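Local coordinates for COPII coat assembly protein SEC16 (PDB 3MZK) that helps initiate assembly of the COPII coat that forms transport vesicles at the endoplasmic reticulum, and takes part in cargo selection and autophagy, at residues E322-M327 with L334-Y339; L106-N111 with W116-K121; D192-V197 with V226-S231; A73-K78 with Y339-S344. All coordinates share one frame; numbering follows the deposited sequence.

How the contacts relate
Read from the N terminus, the chain first supplies 73-78, which waits for 339-344 until some 260 residues later; contact 4 thus closes one very long loop, and the other three contacts all lie within it. Contact 2 comes next, joining consecutive helices across a four-residue turn, then contact 3, which brings helix 191-203 to the turn after helix 214-226, and finally contact 1, a short return from a loop to helix 330-344. Contacts 1, 2 and 3 follow in series and none cross. Helix 330-344 serves contacts 1 and 4, and its W335, Y339, Y341 and I342 pack on helix 101-111 of contact 2. Contact 3 stands apart, its centre about 40 Å from that of contact 4.

Contact 1 of 4, residues E322-M327 with L334-Y339; sequences ESIGNM and LWDEIY
The indole of W335 and the phenol of Y339 flank I324, and both are met obliquely by its branches, while the carbonyl O of I324 lies in the indole plane at the ring edge. This is a loop folded back on the helix that follows it, within the helical Sec23-binding domain: 322-327 is laid against 334-339, in the middle of helix 330-344. I324 CG2, placed anti to the backbone N by a chi1 of -52°, reaches W335 CE3 at 3.6 Å, and the other branch carries CD1 to Y339 CB at 3.8 Å. W335 also makes an edge-to-face pair with W103, and the Y339 hydroxyl is bonded to V306 O, so both rings have further partners in the fold.

The polar tie is D336. Its OD1 accepts the amide of I324 through the syn lone pair, with I324 N to D336 OD1 at 2.8 Å and a nearly straight N-H...O angle of 167°. OD2 meanwhile takes Q358 NE2, which, together with the I324 bond, probably holds the carboxylate's rotation. With an alanine here, the buried I324 amide would probably be left without its acceptor, and Q358 without its mate. The loop is also braced from within, where S323 OG donates to G325 O at 2.8 Å.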
loop_
_atom_site.group_PDB
_atom_site.type_symbol
_atom_site.label_atom_id
_atom_site.label_comp_id
_atom_site.label_asym_id
_atom_site.label_seq_id
_atom_site.Cartn_x
_atom_site.Cartn_y
_atom_site.Cartn_z
ATOM N N GLU B 322 -29.721 -9.588 -1.332
ATOM C CA GLU B 322 -30.358 -10.730 -0.675
ATOM C C GLU B 322 -30.503 -11.914 -1.632
ATOM O O GLU B 322 -30.358 -13.072 -1.232
ATOM C CB GLU B 322 -31.729 -10.302 -0.134
ATOM C CG GLU B 322 -32.369 -11.236 0.887
ATOM C CD GLU B 322 -33.724 -10.724 1.382
ATOM O OE1 GLU B 322 -34.157 -9.637 0.939
ATOM O OE2 GLU B 322 -34.360 -11.413 2.211
ATOM N N SER B 323 -30.773 -11.614 -2.902
ATOM C CA SER B 323 -30.954 -12.641 -3.923
ATOM C C SER B 323 -30.837 -12.062 -5.330
ATOM O O SER B 323 -31.107 -10.882 -5.557
ATOM C CB SER B 323 -32.327 -13.272 -3.781
ATOM O OG SER B 323 -33.325 -12.292 -4.010
ATOM N N ILE B 324 -30.456 -12.904 -6.278
ATOM C CA ILE B 324 -30.384 -12.494 -7.675
ATOM C C ILE B 324 -31.784 -12.540 -8.295
ATOM O O ILE B 324 -32.325 -13.615 -8.553
ATOM C CB ILE B 324 -29.382 -13.373 -8.461
ATOM C CG1 ILE B 324 -28.038 -13.409 -7.726
ATOM C CG2 ILE B 324 -29.203 -12.861 -9.882
ATOM C CD1 ILE B 324 -27.018 -14.298 -8.365
ATOM N N GLY B 325 -32.373 -11.367 -8.515
ATOM C CA GLY B 325 -33.770 -11.291 -8.901
ATOM C C GLY B 325 -34.695 -11.625 -7.735
ATOM O O GLY B 325 -34.242 -12.077 -6.675
ATOM N N ASN B 326 -35.994 -11.399 -7.924
ATOM C CA ASN B 326 -36.971 -11.695 -6.880
ATOM C C ASN B 326 -36.843 -13.115 -6.360
ATOM O O ASN B 326 -36.921 -14.086 -7.126
ATOM C CB ASN B 326 -38.401 -11.461 -7.363
ATOM C CG ASN B 326 -39.427 -11.742 -6.282
ATOM O OD1 ASN B 326 -39.739 -12.898 -5.991
ATOM N ND2 ASN B 326 -39.953 -10.685 -5.677
ATOM N N MET B 327 -36.671 -13.223 -5.048
ATOM C CA MET B 327 -36.377 -14.494 -4.398
ATOM C C MET B 327 -37.344 -15.641 -4.732
ATOM O O MET B 327 -36.963 -16.809 -4.651
ATOM C CB MET B 327 -36.265 -14.289 -2.887
ATOM C CG MET B 327 -35.784 -15.505 -2.132
ATOM S SD MET B 327 -34.862 -15.057 -0.655
ATOM C CE MET B 327 -35.604 -13.481 -0.254
ATOM N N LEU B 334 -32.217 -20.836 -8.865
ATOM C CA LEU B 334 -31.098 -21.470 -9.545
ATOM C C LEU B 334 -29.874 -20.554 -9.603
ATOM O O LEU B 334 -28.765 -20.961 -9.254
ATOM C CB LEU B 334 -31.517 -21.912 -10.951
ATOM C CG LEU B 334 -32.719 -22.861 -11.010
ATOM C CD1 LEU B 334 -33.118 -23.154 -12.440
ATOM C CD2 LEU B 334 -32.438 -24.157 -10.269
ATOM N N TRP B 335 -30.076 -19.316 -10.042
ATOM C CA TRP B 335 -28.990 -18.348 -10.058
ATOM C C TRP B 335 -28.318 -18.277 -8.694
ATOM O O TRP B 335 -27.096 -18.394 -8.595
ATOM C CB TRP B 335 -29.493 -16.967 -10.457
ATOM C CG TRP B 335 -29.867 -16.876 -11.889
ATOM C CD1 TRP B 335 -29.479 -17.715 -12.890
ATOM C CD2 TRP B 335 -30.716 -15.895 -12.491
ATOM N NE1 TRP B 335 -30.028 -17.312 -14.084
ATOM C CE2 TRP B 335 -30.794 -16.197 -13.864
ATOM C CE3 TRP B 335 -31.420 -14.789 -12.000
ATOM C CZ2 TRP B 335 -31.544 -15.432 -14.755
ATOM C CZ3 TRP B 335 -32.164 -14.029 -12.886
ATOM C CH2 TRP B 335 -32.220 -14.354 -14.248
ATOM N N ASP B 336 -29.113 -18.098 -7.643
ATOM C CA ASP B 336 -28.560 -17.997 -6.301
ATOM C C ASP B 336 -27.714 -19.204 -5.920
ATOM O O ASP B 336 -26.641 -19.049 -5.334
ATOM C CB ASP B 336 -29.655 -17.757 -5.267
ATOM C CG ASP B 336 -30.150 -16.326 -5.271
ATOM O OD1 ASP B 336 -29.418 -15.459 -5.792
ATOM O OD2 ASP B 336 -31.261 -16.067 -4.754
ATOM N N GLU B 337 -28.173 -20.403 -6.259
ATOM C CA GLU B 337 -27.407 -21.599 -5.910
ATOM C C GLU B 337 -26.139 -21.744 -6.751
ATOM O O GLU B 337 -25.100 -22.175 -6.253
ATOM C CB GLU B 337 -28.258 -22.865 -5.999
ATOM C CG GLU B 337 -27.501 -24.102 -5.558
ATOM C CD GLU B 337 -28.404 -25.286 -5.301
ATOM O OE1 GLU B 337 -29.640 -25.120 -5.356
ATOM O OE2 GLU B 337 -27.869 -26.385 -5.039
ATOM N N ILE B 338 -26.231 -21.379 -8.024
ATOM C CA ILE B 338 -25.066 -21.374 -8.904
ATOM C C ILE B 338 -24.022 -20.360 -8.434
ATOM O O ILE B 338 -22.825 -20.664 -8.361
ATOM C CB ILE B 338 -25.470 -21.068 -10.356
ATOM C CG1 ILE B 338 -26.292 -22.231 -10.920
ATOM C CG2 ILE B 338 -24.233 -20.794 -11.211
ATOM C CD1 ILE B 338 -26.849 -21.993 -12.307
ATOM N N TYR B 339 -24.485 -19.157 -8.108
ATOM C CA TYR B 339 -23.616 -18.112 -7.584
ATOM C C TYR B 339 -22.925 -18.600 -6.316
ATOM O O TYR B 339 -21.760 -18.287 -6.077
ATOM C CB TYR B 339 -24.430 -16.849 -7.304
ATOM C CG TYR B 339 -23.615 -15.616 -6.996
ATOM C CD1 TYR B 339 -22.628 -15.173 -7.873
ATOM C CD2 TYR B 339 -23.853 -14.872 -5.843
ATOM C CE1 TYR B 339 -21.881 -14.032 -7.600
ATOM C CE2 TYR B 339 -23.115 -13.728 -5.562
ATOM C CZ TYR B 339 -22.131 -13.315 -6.446
ATOM O OH TYR B 339 -21.394 -12.186 -6.174
#

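Contact 2 of 4, residues L106-N111 with W116-K121; sequences LEMKLN and WKNISK
M108 reaches across to helix 116-123 with its terminal methyl, which sits over the base of N118 and beside the branch of I119. CE approaches N118 CB at 3.4 Å and I119 CG1 at 3.6 Å, and the sulfur stays further back, with SD 4.1 Å from I119 CG1. The chain of M108 runs straight out from its helix as far as SD and then turns at chi3 (53°), a bend that swings the methyl aside and sets it between the two partners. Both are met oblique to the line of the methionine.

No hydrogen bond spans the gap. Only aliphatic carbon of N118 takes part, and its amide OD1 is turned instead to the amide of N115 by a weak bond, close to the start of its own helix. V114 in the connecting turn touches both M108 and I119, and so fills in between the helices on the side of their link. Behind I119, L260 of helix 252-261 continues the apolar layer. Two consecutive helices run in roughly opposite directions, joined by a short turn and held by side chains alone at this point: an alpha-alpha hairpin, the building unit of an elongated helical stack such as this ACE1-like domain.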
loop_
_atom_site.group_PDB
_atom_site.type_symbol
_atom_site.label_atom_id
_atom_site.label_comp_id
_atom_site.label_asym_id
_atom_site.label_seq_id
_atom_site.Cartn_x
_atom_site.Cartn_y
_atom_site.Cartn_z
ATOM N N LEU B 106 -23.075 -15.733 -15.186
ATOM C CA LEU B 106 -22.867 -16.839 -14.258
ATOM C C LEU B 106 -22.179 -18.026 -14.930
ATOM O O LEU B 106 -21.374 -18.722 -14.308
ATOM C CB LEU B 106 -24.192 -17.267 -13.629
ATOM C CG LEU B 106 -24.730 -16.330 -12.543
ATOM C CD1 LEU B 106 -26.141 -16.718 -12.145
ATOM C CD2 LEU B 106 -23.813 -16.335 -11.328
ATOM N N GLU B 107 -22.493 -18.251 -16.202
ATOM C CA GLU B 107 -21.859 -19.329 -16.951
ATOM C C GLU B 107 -20.354 -19.089 -17.077
ATOM O O GLU B 107 -19.556 -19.988 -16.831
ATOM C CB GLU B 107 -22.493 -19.481 -18.332
ATOM C CG GLU B 107 -22.064 -20.741 -19.059
ATOM C CD GLU B 107 -22.587 -20.803 -20.480
ATOM O OE1 GLU B 107 -22.836 -19.730 -21.073
ATOM O OE2 GLU B 107 -22.751 -21.928 -21.002
ATOM N N MET B 108 -19.971 -17.872 -17.454
ATOM C CA MET B 108 -18.556 -17.510 -17.535
ATOM C C MET B 108 -17.834 -17.787 -16.224
ATOM O O MET B 108 -16.829 -18.498 -16.196
ATOM C CB MET B 108 -18.385 -16.028 -17.873
ATOM C CG MET B 108 -18.788 -15.631 -19.270
ATOM S SD MET B 108 -18.387 -13.900 -19.555
ATOM C CE MET B 108 -16.661 -13.893 -19.096
ATOM N N LYS B 109 -18.345 -17.205 -15.144
ATOM C CA LYS B 109 -17.692 -17.301 -13.849
ATOM C C LYS B 109 -17.605 -18.753 -13.406
ATOM O O LYS B 109 -16.738 -19.130 -12.621
ATOM C CB LYS B 109 -18.438 -16.458 -12.818
ATOM C CG LYS B 109 -18.535 -14.985 -13.194
ATOM C CD LYS B 109 -19.330 -14.191 -12.164
ATOM C CE LYS B 109 -18.437 -13.555 -11.112
ATOM N NZ LYS B 109 -17.731 -14.554 -10.266
ATOM N N LEU B 110 -18.504 -19.571 -13.929
ATOM C CA LEU B 110 -18.507 -20.986 -13.605
ATOM C C LEU B 110 -17.363 -21.707 -14.316
ATOM O O LEU B 110 -16.924 -22.767 -13.882
ATOM C CB LEU B 110 -19.854 -21.608 -13.984
ATOM C CG LEU B 110 -19.992 -23.114 -13.781
ATOM C CD1 LEU B 110 -19.840 -23.468 -12.315
ATOM C CD2 LEU B 110 -21.326 -23.594 -14.315
ATOM N N ASN B 111 -16.875 -21.112 -15.400
ATOM C CA ASN B 111 -15.916 -21.775 -16.281
ATOM C C ASN B 111 -14.458 -21.416 -16.029
ATOM O O ASN B 111 -13.554 -22.148 -16.435
ATOM C CB ASN B 111 -16.235 -21.450 -17.744
ATOM C CG ASN B 111 -17.597 -21.954 -18.177
ATOM O OD1 ASN B 111 -18.129 -22.907 -17.609
ATOM N ND2 ASN B 111 -18.165 -21.317 -19.196
ATOM N N TRP B 116 -12.146 -9.749 -18.082
ATOM C CA TRP B 116 -12.845 -8.467 -18.098
ATOM C C TRP B 116 -13.232 -8.067 -19.517
ATOM O O TRP B 116 -14.239 -7.392 -19.726
ATOM C CB TRP B 116 -11.997 -7.367 -17.470
ATOM C CG TRP B 116 -11.593 -7.640 -16.063
ATOM C CD1 TRP B 116 -10.324 -7.778 -15.591
ATOM C CD2 TRP B 116 -12.462 -7.817 -14.938
ATOM N NE1 TRP B 116 -10.344 -8.022 -14.239
ATOM C CE2 TRP B 116 -11.647 -8.054 -13.814
ATOM C CE3 TRP B 116 -13.851 -7.796 -14.769
ATOM C CZ2 TRP B 116 -12.172 -8.267 -12.541
ATOM C CZ3 TRP B 116 -14.372 -8.009 -13.502
ATOM C CH2 TRP B 116 -13.535 -8.241 -12.407
ATOM N N LYS B 117 -12.428 -8.479 -20.491
ATOM C CA LYS B 117 -12.757 -8.239 -21.887
ATOM C C LYS B 117 -14.045 -8.978 -22.225
ATOM O O LYS B 117 -14.990 -8.397 -22.762
ATOM C CB LYS B 117 -11.621 -8.707 -22.800
ATOM N N ASN B 118 -14.080 -10.262 -21.889
ATOM C CA ASN B 118 -15.240 -11.091 -22.181
ATOM C C ASN B 118 -16.503 -10.581 -21.500
ATOM O O ASN B 118 -17.564 -10.500 -22.120
ATOM C CB ASN B 118 -14.970 -12.536 -21.772
ATOM C CG ASN B 118 -13.623 -13.029 -22.251
ATOM O OD1 ASN B 118 -12.848 -13.598 -21.482
ATOM N ND2 ASN B 118 -13.331 -12.804 -23.530
ATOM N N ILE B 119 -16.386 -10.237 -20.221
ATOM C CA ILE B 119 -17.521 -9.707 -19.479
ATOM C C ILE B 119 -17.978 -8.383 -20.081
ATOM O O ILE B 119 -19.177 -8.127 -20.202
ATOM C CB ILE B 119 -17.189 -9.498 -17.990
ATOM C CG1 ILE B 119 -16.909 -10.835 -17.305
ATOM C CG2 ILE B 119 -18.333 -8.793 -17.294
ATOM C CD1 ILE B 119 -16.435 -10.689 -15.880
ATOM N N SER B 120 -17.015 -7.547 -20.458
ATOM C CA SER B 120 -17.320 -6.265 -21.078
ATOM C C SER B 120 -18.129 -6.454 -22.356
ATOM O O SER B 120 -19.145 -5.790 -22.558
ATOM C CB SER B 120 -16.032 -5.492 -21.374
ATOM O OG SER B 120 -16.306 -4.278 -22.053
ATOM N N LYS B 121 -17.678 -7.364 -23.213
ATOM C CA LYS B 121 -18.327 -7.602 -24.502
ATOM C C LYS B 121 -19.712 -8.205 -24.332
ATOM O O LYS B 121 -20.586 -8.027 -25.177
ATOM C CB LYS B 121 -17.467 -8.511 -25.386
#

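Contact 3 of 4, residues D192-V197 with V226-S231; sequences DRWSEV and VFVGNS
The turn at 226-231 ends helix 214-226 in a Schellman motif, with G229 at positive phi (107°) as its C-prime residue, and brings N230 opposite S195 of helix 191-203, their CA atoms 7.5 Å apart. The connection between helices 214-226 and 231-240 thereby meets an earlier helix of the stack. V228 supplies the turn's apolar contact: CG2 comes to W194 NE1 at 3.3 Å, and both its methyls stand 3.8 Å from W194 CD1, so the pyrrole end of the indole is what it touches, obliquely. The indole is swung there because W194 CG is anti to its backbone N (chi1 170°). L184 of the second subunit also packs on W194, so W194 also takes part in packing between the two copies of the protein.

N230 stands at the N-cap position of helix 231-240, yet its side chain makes no capping bond. It points to helix 191-203 instead, where ND2 passes S195 CB at 3.4 Å and donates a hydrogen bond to K191 O.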
loop_
_atom_site.group_PDB
_atom_site.type_symbol
_atom_site.label_atom_id
_atom_site.label_comp_id
_atom_site.label_asym_id
_atom_site.label_seq_id
_atom_site.Cartn_x
_atom_site.Cartn_y
_atom_site.Cartn_z
ATOM N N ASP B 192 -9.931 15.000 -4.917
ATOM C CA ASP B 192 -11.064 15.916 -4.815
ATOM C C ASP B 192 -11.032 17.023 -5.862
ATOM O O ASP B 192 -11.913 17.107 -6.716
ATOM C CB ASP B 192 -11.133 16.531 -3.415
ATOM C CG ASP B 192 -11.351 15.491 -2.330
ATOM O OD1 ASP B 192 -10.831 14.364 -2.464
ATOM O OD2 ASP B 192 -12.046 15.802 -1.340
ATOM N N ARG B 193 -10.020 17.877 -5.790
ATOM C CA ARG B 193 -9.916 18.988 -6.727
ATOM C C ARG B 193 -9.545 18.514 -8.126
ATOM O O ARG B 193 -9.896 19.151 -9.118
ATOM C CB ARG B 193 -8.938 20.046 -6.214
ATOM C CG ARG B 193 -9.449 20.763 -4.980
ATOM C CD ARG B 193 -8.759 22.089 -4.779
ATOM N NE ARG B 193 -9.166 22.717 -3.529
ATOM C CZ ARG B 193 -8.725 22.341 -2.333
ATOM N NH1 ARG B 193 -7.869 21.334 -2.227
ATOM N NH2 ARG B 193 -9.146 22.967 -1.242
ATOM N N TRP B 194 -8.841 17.390 -8.199
ATOM C CA TRP B 194 -8.573 16.743 -9.476
ATOM C C TRP B 194 -9.880 16.572 -10.243
ATOM O O TRP B 194 -9.987 16.941 -11.412
ATOM C CB TRP B 194 -7.913 15.381 -9.253
ATOM C CG TRP B 194 -7.807 14.550 -10.495
ATOM C CD1 TRP B 194 -8.703 13.619 -10.940
ATOM C CD2 TRP B 194 -6.743 14.570 -11.452
ATOM N NE1 TRP B 194 -8.263 13.060 -12.116
ATOM C CE2 TRP B 194 -7.059 13.628 -12.452
ATOM C CE3 TRP B 194 -5.553 15.296 -11.564
ATOM C CZ2 TRP B 194 -6.231 13.390 -13.544
ATOM C CZ3 TRP B 194 -4.733 15.060 -12.651
ATOM C CH2 TRP B 194 -5.076 14.116 -13.626
ATOM N N SER B 195 -10.876 16.014 -9.567
ATOM C CA SER B 195 -12.188 15.795 -10.160
ATOM C C SER B 195 -12.840 17.100 -10.612
ATOM O O SER B 195 -13.395 17.179 -11.706
ATOM C CB SER B 195 -13.096 15.068 -9.167
ATOM O OG SER B 195 -14.425 14.992 -9.648
ATOM N N GLU B 196 -12.774 18.122 -9.764
ATOM C CA GLU B 196 -13.381 19.410 -10.086
ATOM C C GLU B 196 -12.795 19.987 -11.372
ATOM O O GLU B 196 -13.505 20.592 -12.174
ATOM C CB GLU B 196 -13.206 20.399 -8.930
ATOM N N VAL B 197 -11.495 19.796 -11.563
ATOM C CA VAL B 197 -10.839 20.268 -12.772
ATOM C C VAL B 197 -11.390 19.536 -13.991
ATOM O O VAL B 197 -11.604 20.140 -15.045
ATOM C CB VAL B 197 -9.309 20.081 -12.701
ATOM C CG1 VAL B 197 -8.655 20.502 -14.014
ATOM C CG2 VAL B 197 -8.730 20.870 -11.530
ATOM N N VAL B 226 -13.828 7.120 -12.039
ATOM C CA VAL B 226 -13.700 5.771 -11.504
ATOM C C VAL B 226 -12.244 5.404 -11.239
ATOM O O VAL B 226 -11.911 4.887 -10.172
ATOM C CB VAL B 226 -14.336 4.723 -12.449
ATOM C CG1 VAL B 226 -13.975 3.308 -12.010
ATOM C CG2 VAL B 226 -15.849 4.913 -12.518
ATOM N N PHE B 227 -11.376 5.681 -12.205
ATOM C CA PHE B 227 -9.981 5.284 -12.087
ATOM C C PHE B 227 -9.156 6.296 -11.298
ATOM O O PHE B 227 -7.939 6.360 -11.423
ATOM C CB PHE B 227 -9.384 5.035 -13.467
ATOM C CG PHE B 227 -9.988 3.863 -14.180
ATOM C CD1 PHE B 227 -9.544 2.575 -13.923
ATOM C CD2 PHE B 227 -11.001 4.046 -15.104
ATOM C CE1 PHE B 227 -10.096 1.492 -14.578
ATOM C CE2 PHE B 227 -11.561 2.965 -15.765
ATOM C CZ PHE B 227 -11.108 1.686 -15.498
ATOM N N VAL B 228 -9.836 7.082 -10.475
ATOM C CA VAL B 228 -9.172 8.040 -9.604
ATOM C C VAL B 228 -9.626 7.827 -8.163
ATOM O O VAL B 228 -8.962 8.252 -7.216
ATOM C CB VAL B 228 -9.448 9.486 -10.062
ATOM C CG1 VAL B 228 -9.321 10.458 -8.907
ATOM C CG2 VAL B 228 -8.503 9.861 -11.193
ATOM N N GLY B 229 -10.758 7.144 -8.007
ATOM C CA GLY B 229 -11.293 6.827 -6.696
ATOM C C GLY B 229 -12.509 7.659 -6.343
ATOM O O GLY B 229 -12.972 7.650 -5.202
ATOM N N ASN B 230 -13.031 8.380 -7.327
ATOM C CA ASN B 230 -14.177 9.249 -7.107
ATOM C C ASN B 230 -15.476 8.669 -7.645
ATOM O O ASN B 230 -16.404 9.410 -7.963
ATOM C CB ASN B 230 -13.935 10.624 -7.725
ATOM C CG ASN B 230 -12.986 11.470 -6.912
ATOM O OD1 ASN B 230 -13.021 11.455 -5.681
ATOM N ND2 ASN B 230 -12.131 12.221 -7.596
ATOM N N SER B 231 -15.543 7.346 -7.748
ATOM C CA SER B 231 -16.770 6.699 -8.198
ATOM C C SER B 231 -17.936 7.033 -7.266
ATOM O O SER B 231 -19.056 7.256 -7.722
ATOM C CB SER B 231 -16.582 5.186 -8.335
ATOM O OG SER B 231 -16.027 4.633 -7.159
#

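Contact 4 of 4, residues A73-K78 with Y339-S344; sequences AKLKKK and YEYIFS
A link between distant parts of the chain joins the lead-in to helix 77-94, from the Sec16 mid-region, to helix 330-344 of the Sec23-binding domain. Y341 is the residue that spans it. Its chi1 of -176° sends the ring straight out from the helix toward L75, which comes from the opposite direction and meets the ring obliquely, its CD1 lying 3.4 Å from both Y341 CE1 and Y341 OH. K77 comes past the phenol end: K77 CB lies 3.8 Å from Y341 OH, and CG is at the ring edge, near its plane. Beyond CG the lysine chain is extended, so its aliphatic length runs on toward helix 101-111.

Elsewhere the Y341 ring makes an edge-to-face pair with Y345 and packs against L110. Were Y341 replaced by an alanine, L75 and the methylenes of K77 would probably lose the surface they rest on, and a gap would open between helix 330-344 and the lead-in to helix 77-94. Across these segments no hydrogen bond or salt bridge is formed, so here the contact rests on nonpolar packing, not on directed bonds.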
loop_
_atom_site.group_PDB
_atom_site.type_symbol
_atom_site.label_atom_id
_atom_site.label_comp_id
_atom_site.label_asym_id
_atom_site.label_seq_id
_atom_site.Cartn_x
_atom_site.Cartn_y
_atom_site.Cartn_z
ATOM N N ALA B 73 -21.551 -33.142 -2.814
ATOM C CA ALA B 73 -20.308 -33.527 -3.473
ATOM C C ALA B 73 -20.435 -34.734 -4.404
ATOM O O ALA B 73 -19.459 -35.144 -5.031
ATOM C CB ALA B 73 -19.202 -33.746 -2.442
ATOM N N LYS B 74 -21.637 -35.294 -4.505
ATOM C CA LYS B 74 -21.905 -36.316 -5.511
ATOM C C LYS B 74 -22.007 -35.600 -6.848
ATOM O O LYS B 74 -22.345 -36.191 -7.873
ATOM C CB LYS B 74 -23.208 -37.056 -5.202
ATOM N N LEU B 75 -21.695 -34.311 -6.809
ATOM C CA LEU B 75 -21.836 -33.419 -7.947
ATOM C C LEU B 75 -20.584 -33.428 -8.809
ATOM O O LEU B 75 -19.463 -33.395 -8.301
ATOM C CB LEU B 75 -22.119 -32.001 -7.440
ATOM C CG LEU B 75 -22.501 -30.821 -8.341
ATOM C CD1 LEU B 75 -21.410 -29.759 -8.324
ATOM C CD2 LEU B 75 -22.832 -31.254 -9.760
ATOM N N LYS B 76 -20.790 -33.486 -10.119
ATOM C CA LYS B 76 -19.711 -33.307 -11.073
ATOM C C LYS B 76 -19.945 -32.002 -11.821
ATOM O O LYS B 76 -21.022 -31.772 -12.373
ATOM C CB LYS B 76 -19.648 -34.482 -12.051
ATOM N N LYS B 77 -18.933 -31.143 -11.825
ATOM C CA LYS B 77 -19.016 -29.852 -12.497
ATOM C C LYS B 77 -19.398 -30.014 -13.969
ATOM O O LYS B 77 -19.702 -29.037 -14.650
ATOM C CB LYS B 77 -17.683 -29.118 -12.364
ATOM C CG LYS B 77 -17.693 -27.681 -12.843
ATOM C CD LYS B 77 -16.386 -26.997 -12.471
ATOM C CE LYS B 77 -16.245 -25.651 -13.149
ATOM N NZ LYS B 77 -14.956 -24.989 -12.803
ATOM N N LYS B 78 -19.383 -31.255 -14.448
ATOM C CA LYS B 78 -19.791 -31.571 -15.815
ATOM C C LYS B 78 -21.246 -31.247 -16.045
ATOM O O LYS B 78 -21.586 -30.312 -16.769
ATOM C CB LYS B 78 -19.576 -33.062 -16.103
ATOM N N TYR B 339 -24.485 -19.157 -8.108
ATOM C CA TYR B 339 -23.616 -18.112 -7.584
ATOM C C TYR B 339 -22.925 -18.600 -6.316
ATOM O O TYR B 339 -21.760 -18.287 -6.077
ATOM C CB TYR B 339 -24.430 -16.849 -7.304
ATOM C CG TYR B 339 -23.615 -15.616 -6.996
ATOM C CD1 TYR B 339 -22.628 -15.173 -7.873
ATOM C CD2 TYR B 339 -23.853 -14.872 -5.843
ATOM C CE1 TYR B 339 -21.881 -14.032 -7.600
ATOM C CE2 TYR B 339 -23.115 -13.728 -5.562
ATOM C CZ TYR B 339 -22.131 -13.315 -6.446
ATOM O OH TYR B 339 -21.394 -12.186 -6.174
ATOM N N GLU B 340 -23.636 -19.382 -5.512
ATOM C CA GLU B 340 -23.051 -19.933 -4.293
ATOM C C GLU B 340 -21.971 -20.951 -4.628
ATOM O O GLU B 340 -20.885 -20.939 -4.041
ATOM C CB GLU B 340 -24.123 -20.586 -3.426
ATOM C CG GLU B 340 -23.602 -21.135 -2.113
ATOM C CD GLU B 340 -24.660 -21.909 -1.353
ATOM O OE1 GLU B 340 -25.333 -22.757 -1.977
ATOM O OE2 GLU B 340 -24.825 -21.669 -0.137
ATOM N N TYR B 341 -22.275 -21.835 -5.573
ATOM C CA TYR B 341 -21.317 -22.843 -6.003
ATOM C C TYR B 341 -20.011 -22.192 -6.447
ATOM O O TYR B 341 -18.932 -22.689 -6.144
ATOM C CB TYR B 341 -21.899 -23.691 -7.132
ATOM C CG TYR B 341 -20.998 -24.818 -7.581
ATOM C CD1 TYR B 341 -20.770 -25.914 -6.759
ATOM C CD2 TYR B 341 -20.380 -24.790 -8.828
ATOM C CE1 TYR B 341 -19.947 -26.950 -7.162
ATOM C CE2 TYR B 341 -19.557 -25.825 -9.242
ATOM C CZ TYR B 341 -19.346 -26.901 -8.403
ATOM O OH TYR B 341 -18.531 -27.934 -8.803
ATOM N N ILE B 342 -20.117 -21.076 -7.160
ATOM C CA ILE B 342 -18.938 -20.368 -7.652
ATOM C C ILE B 342 -18.043 -19.900 -6.500
ATOM O O ILE B 342 -16.818 -20.033 -6.557
ATOM C CB ILE B 342 -19.337 -19.177 -8.546
ATOM C CG1 ILE B 342 -19.961 -19.683 -9.848
ATOM C CG2 ILE B 342 -18.139 -18.307 -8.848
ATOM C CD1 ILE B 342 -20.601 -18.598 -10.673
ATOM N N PHE B 343 -18.659 -19.364 -5.451
ATOM C CA PHE B 343 -17.928 -18.970 -4.252
ATOM C C PHE B 343 -17.297 -20.177 -3.576
ATOM O O PHE B 343 -16.334 -20.042 -2.827
ATOM C CB PHE B 343 -18.863 -18.297 -3.245
ATOM C CG PHE B 343 -19.042 -16.826 -3.461
ATOM C CD1 PHE B 343 -18.782 -15.930 -2.434
ATOM C CD2 PHE B 343 -19.476 -16.335 -4.682
ATOM C CE1 PHE B 343 -18.947 -14.567 -2.620
ATOM C CE2 PHE B 343 -19.647 -14.978 -4.875
ATOM C CZ PHE B 343 -19.382 -14.091 -3.839
ATOM N N SER B 344 -17.853 -21.358 -3.826
ATOM C CA SER B 344 -17.452 -22.548 -3.084
ATOM C C SER B 344 -16.056 -23.016 -3.463
ATOM O O SER B 344 -15.392 -23.700 -2.687
ATOM C CB SER B 344 -18.465 -23.685 -3.268
ATOM O OG SER B 344 -18.282 -24.339 -4.509
#